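PDB 4ZQU: CdiI toxin from Salmonella enterica subsp. enterica serovar Rubislaw str. ATCC 10717, which acts as the immunity protein of a contact-dependent growth inhibition system, binding and neutralizing its cognate CdiA-CT toxin. Local coordinates for residues 20-24 and 53-57; 127-133 and 151-157. The contacts are given in a common frame with arbitrary orientation. Numbering follows the deposited sequence.

Following the chain from the N terminus, contact 1 comes first: strand 19-26 is met by helix 47-59, closing a loop of 28 residues that holds the whole of strand 30-41 and the first part of helix 47-59. Contact 2 opens only after contact 1 has closed; it pairs strand 129-138 with strand 153-155 across 17 residues that hold the rest of the longer strand and strand 141-143. The two loops are therefore in series, neither nested nor crossed. Both contacts reach the same antiparallel sheet, with centres about 15 Å apart and nearest atoms about 5 Å apart. Contact 1 lays a helix on the sheet, whereas contact 2 adds a strand to it; helix 161-172 touches both.

Contact 1 of 2, residues 20-24 and 53-57; sequences CVDTY and MVKDA
Helix 47-59 packs on a face of the sheet, and three residues account for most of the 249 Å² buried between 20-24 and 53-57: Val21 (80 Å²), Ala57 (67 Å²) and Thr23 (42 Å²). Segment 20-24 is extended, with phi from -76° to -122° and psi from 117° to 151°; 53-57 is regular alpha helix, as the Ala57 N to Met53 O hydrogen bond of 3.2 Å confirms. Their axes run nearly parallel, 7.9 Å apart at closest approach, with a crossing angle of -20°. In CA register, Val21 faces Val54 at 6.6 Å and Thr23 faces Ala57 at only 4.9 Å, so the two backbones converge toward their C-terminal ends.

Val21, chi1 t, directs its CB at the helix. Its CG1 lies 3.9 Å from Ala57 CB, and its CG2 lies 3.9 Å from Met53 CE and 4.5 Å from Val54 CG2. Met53 reaches it through an m, t, p side chain. The methyl of Ala57 is consistent with the close backbone approach, its CB 3.6 Å from Thr23 OG1; Thr23, chi1 m, donates from OG1 to Ala57 O at 2.6 Å. This side-chain-to-backbone bond ties the strand to the helix beside the apolar packing.

Asp22 points its CA-to-CB bond away from the helix, and its carboxylate bonds Trp97 and Gln38. Strand 19-26 runs between antiparallel neighbours 8-14 and 30-41, Val21 also touching Val12 of the former, while Val54 continues the apolar layer onto Ile164 and Leu168 of helix 161-172.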
# COMPACT_ATOMS: atom_id res chain seq x y z
N CYS B 20 -11.46 -15.12 -3.51
CA CYS B 20 -11.25 -14.88 -2.08
C CYS B 20 -11.54 -13.44 -1.68
O CYS B 20 -10.86 -12.52 -2.13
CB CYS B 20 -9.82 -15.25 -1.69
SG CYS B 20 -9.48 -15.15 0.08
N VAL B 21 -12.54 -13.26 -0.82
CA VAL B 21 -12.89 -11.93 -0.33
C VAL B 21 -12.56 -11.79 1.15
O VAL B 21 -13.08 -12.53 1.99
CB VAL B 21 -14.39 -11.62 -0.54
CG1 VAL B 21 -14.72 -10.23 -0.05
CG2 VAL B 21 -14.76 -11.78 -2.01
N ASP B 22 -11.69 -10.83 1.47
CA ASP B 22 -11.29 -10.56 2.85
C ASP B 22 -11.68 -9.17 3.30
O ASP B 22 -11.72 -8.24 2.49
CB ASP B 22 -9.77 -10.72 3.01
CG ASP B 22 -9.32 -12.16 2.94
OD1 ASP B 22 -8.86 -12.58 1.86
OD2 ASP B 22 -9.42 -12.86 3.97
N THR B 23 -11.95 -9.02 4.59
CA THR B 23 -12.19 -7.71 5.18
C THR B 23 -10.88 -6.95 5.36
O THR B 23 -9.92 -7.48 5.93
CB THR B 23 -12.89 -7.83 6.54
OG1 THR B 23 -14.20 -8.37 6.37
CG2 THR B 23 -12.99 -6.47 7.21
N TYR B 24 -10.83 -5.73 4.85
CA TYR B 24 -9.72 -4.82 5.11
C TYR B 24 -10.20 -3.69 6.00
O TYR B 24 -11.37 -3.31 5.96
CB TYR B 24 -9.14 -4.25 3.82
CG TYR B 24 -8.06 -5.09 3.19
CD1 TYR B 24 -8.03 -6.46 3.37
CD2 TYR B 24 -7.06 -4.50 2.42
CE1 TYR B 24 -7.03 -7.23 2.79
CE2 TYR B 24 -6.06 -5.26 1.85
CZ TYR B 24 -6.05 -6.62 2.04
OH TYR B 24 -5.06 -7.38 1.46
N MET B 53 -21.20 -11.65 -0.20
CA MET B 53 -19.88 -11.93 0.35
C MET B 53 -19.10 -10.64 0.52
O MET B 53 -18.42 -10.43 1.52
CB MET B 53 -19.10 -12.89 -0.55
CG MET B 53 -19.52 -14.35 -0.45
SD MET B 53 -18.88 -15.36 -1.81
CE MET B 53 -17.16 -14.87 -1.84
N VAL B 54 -19.19 -9.77 -0.48
CA VAL B 54 -18.51 -8.49 -0.44
C VAL B 54 -19.13 -7.59 0.63
O VAL B 54 -18.42 -6.92 1.38
CB VAL B 54 -18.55 -7.78 -1.81
CG1 VAL B 54 -17.94 -6.39 -1.71
CG2 VAL B 54 -17.81 -8.61 -2.85
N LYS B 55 -20.46 -7.58 0.71
CA LYS B 55 -21.15 -6.71 1.66
C LYS B 55 -20.93 -7.15 3.11
O LYS B 55 -20.74 -6.33 4.00
CB LYS B 55 -22.64 -6.65 1.35
CG LYS B 55 -23.16 -5.22 1.23
CD LYS B 55 -24.66 -5.16 1.02
CE LYS B 55 -25.19 -3.74 1.24
NZ LYS B 55 -24.09 -2.73 1.27
N ASP B 56 -20.95 -8.47 3.33
CA ASP B 56 -20.73 -9.02 4.67
C ASP B 56 -19.31 -8.73 5.15
O ASP B 56 -19.09 -8.42 6.32
CB ASP B 56 -21.00 -10.52 4.67
CG ASP B 56 -20.78 -11.15 6.03
OD1 ASP B 56 -21.64 -10.95 6.92
OD2 ASP B 56 -19.76 -11.85 6.20
N ALA B 57 -18.35 -8.83 4.24
CA ALA B 57 -16.96 -8.51 4.54
C ALA B 57 -16.80 -7.03 4.86
O ALA B 57 -16.06 -6.66 5.77
CB ALA B 57 -16.07 -8.89 3.37

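Contact 2 of 2, residues 127-133 and 151-157; sequences DAITISP and DNVILSV
Segments 127-133 and 151-157 form an antiparallel strand pair whose axes approach to 4.7 Å at 169°. Ile129-Leu155 and Ile131-Val153 are hydrogen-bonded pairs: Ile129 N to Leu155 O is 2.9 Å, Leu155 N to Ile129 O 2.8 Å, Ile131 N to Val153 O 2.8 Å, and Val153 N to Ile131 O 2.7 Å. Between them, Thr130-Ile154 is a non-hydrogen-bonded pair with CA atoms 4.6 Å apart.

Side chains alternate accordingly. Ile129 and Ile131 (both m, t), Val153 (t) and Leu155 (m, t) share one face; Ile131 CD1 lies 4.1 Å from Leu155 CD1, and the CB atoms of Ile131 and Val153 are 4.0 Å apart. The other face carries Thr130 (m) and Ile154 (m, t), whose CG2 is 3.7 Å from Ala128 CB.

At one end, Ser132 (t) donates from OG to Asn152 OD1 at 2.8 Å; Asn152, chi1 m and chi2 -17°, turns its amide inward to accept. At the other, a water donates to Asp127 O (3.0 Å) and accepts from Val157 N (2.7 Å), bridging the backbones beyond the last direct bond.

The Ile129-Ile131 face packs on Ile164, Leu168 and Ala171 of helix 161-172. Strand 118-124 pairs with the other edge of strand 129-138, and Pro133 O accepts a hydrogen bond from Lys70 of the CdiA-CT toxin chain.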
# COMPACT_ATOMS: atom_id res chain seq x y z
N ASP B 127 -20.74 8.05 -0.15
CA ASP B 127 -20.81 8.58 -1.50
C ASP B 127 -20.97 7.51 -2.57
O ASP B 127 -21.84 7.62 -3.44
CB ASP B 127 -19.56 9.41 -1.80
CG ASP B 127 -19.61 10.08 -3.15
OD1 ASP B 127 -20.37 11.06 -3.30
OD2 ASP B 127 -18.89 9.63 -4.07
N ALA B 128 -20.14 6.47 -2.52
CA ALA B 128 -20.17 5.42 -3.54
C ALA B 128 -19.41 4.17 -3.12
O ALA B 128 -18.62 4.20 -2.17
CB ALA B 128 -19.61 5.95 -4.86
N ILE B 129 -19.64 3.08 -3.84
CA ILE B 129 -18.85 1.87 -3.70
C ILE B 129 -17.84 1.78 -4.84
O ILE B 129 -18.23 1.70 -6.01
CB ILE B 129 -19.73 0.61 -3.69
CG1 ILE B 129 -20.76 0.67 -2.57
CG2 ILE B 129 -18.87 -0.64 -3.57
CD1 ILE B 129 -21.77 -0.46 -2.59
N THR B 130 -16.56 1.80 -4.51
CA THR B 130 -15.52 1.80 -5.53
C THR B 130 -14.79 0.46 -5.61
O THR B 130 -14.20 0.00 -4.63
CB THR B 130 -14.49 2.91 -5.28
OG1 THR B 130 -15.16 4.17 -5.17
CG2 THR B 130 -13.48 2.97 -6.42
N ILE B 131 -14.85 -0.16 -6.78
CA ILE B 131 -14.13 -1.40 -7.04
C ILE B 131 -13.00 -1.13 -8.02
O ILE B 131 -13.23 -0.77 -9.17
CB ILE B 131 -15.07 -2.50 -7.59
CG1 ILE B 131 -16.36 -2.56 -6.75
CG2 ILE B 131 -14.37 -3.84 -7.60
CD1 ILE B 131 -17.33 -3.63 -7.20
N SER B 132 -11.77 -1.31 -7.55
CA SER B 132 -10.59 -0.89 -8.31
C SER B 132 -9.73 -2.07 -8.75
O SER B 132 -9.22 -2.81 -7.92
CB SER B 132 -9.76 0.09 -7.48
OG SER B 132 -8.66 0.59 -8.23
N PRO B 133 -9.55 -2.23 -10.07
CA PRO B 133 -8.68 -3.29 -10.59
C PRO B 133 -7.20 -2.94 -10.41
O PRO B 133 -6.87 -1.79 -10.12
CB PRO B 133 -9.07 -3.34 -12.07
CG PRO B 133 -9.50 -1.95 -12.39
CD PRO B 133 -10.16 -1.43 -11.14
N ASP B 151 -10.60 3.32 -14.89
CA ASP B 151 -11.07 1.96 -15.09
C ASP B 151 -11.71 1.36 -13.84
O ASP B 151 -12.07 0.19 -13.83
CB ASP B 151 -9.92 1.07 -15.56
CG ASP B 151 -8.81 0.97 -14.54
OD1 ASP B 151 -8.10 -0.05 -14.56
OD2 ASP B 151 -8.66 1.89 -13.71
N ASN B 152 -11.86 2.17 -12.79
CA ASN B 152 -12.53 1.71 -11.58
C ASN B 152 -14.02 1.50 -11.81
O ASN B 152 -14.66 2.24 -12.56
CB ASN B 152 -12.33 2.69 -10.43
CG ASN B 152 -10.90 2.73 -9.94
OD1 ASN B 152 -10.11 1.83 -10.22
ND2 ASN B 152 -10.56 3.77 -9.18
N VAL B 153 -14.57 0.47 -11.17
CA VAL B 153 -16.00 0.25 -11.20
C VAL B 153 -16.65 0.96 -10.02
O VAL B 153 -16.55 0.51 -8.88
CB VAL B 153 -16.34 -1.25 -11.15
CG1 VAL B 153 -17.85 -1.45 -11.10
CG2 VAL B 153 -15.75 -1.95 -12.36
N ILE B 154 -17.30 2.08 -10.29
CA ILE B 154 -17.95 2.86 -9.25
C ILE B 154 -19.45 2.60 -9.25
O ILE B 154 -20.12 2.78 -10.27
CB ILE B 154 -17.69 4.36 -9.43
CG1 ILE B 154 -16.23 4.61 -9.79
CG2 ILE B 154 -18.08 5.12 -8.17
CD1 ILE B 154 -15.91 6.05 -10.11
N LEU B 155 -19.97 2.17 -8.11
CA LEU B 155 -21.38 1.83 -7.99
C LEU B 155 -22.08 2.70 -6.96
O LEU B 155 -21.44 3.25 -6.06
CB LEU B 155 -21.54 0.35 -7.61
CG LEU B 155 -20.84 -0.67 -8.50
CD1 LEU B 155 -21.00 -2.06 -7.93
CD2 LEU B 155 -21.37 -0.61 -9.92
N SER B 156 -23.39 2.83 -7.10
CA SER B 156 -24.20 3.57 -6.14
C SER B 156 -24.18 2.87 -4.79
O SER B 156 -23.99 1.65 -4.71
CB SER B 156 -25.64 3.70 -6.65
OG SER B 156 -26.45 4.42 -5.74
N VAL B 157 -24.36 3.64 -3.71
CA VAL B 157 -24.38 3.06 -2.37
C VAL B 157 -25.62 2.19 -2.15
O VAL B 157 -25.64 1.34 -1.25
CB VAL B 157 -24.34 4.15 -1.28
CG1 VAL B 157 -23.07 4.97 -1.39
CG2 VAL B 157 -25.56 5.06 -1.38
O HOH W 1 -24.32 6.26 -4.31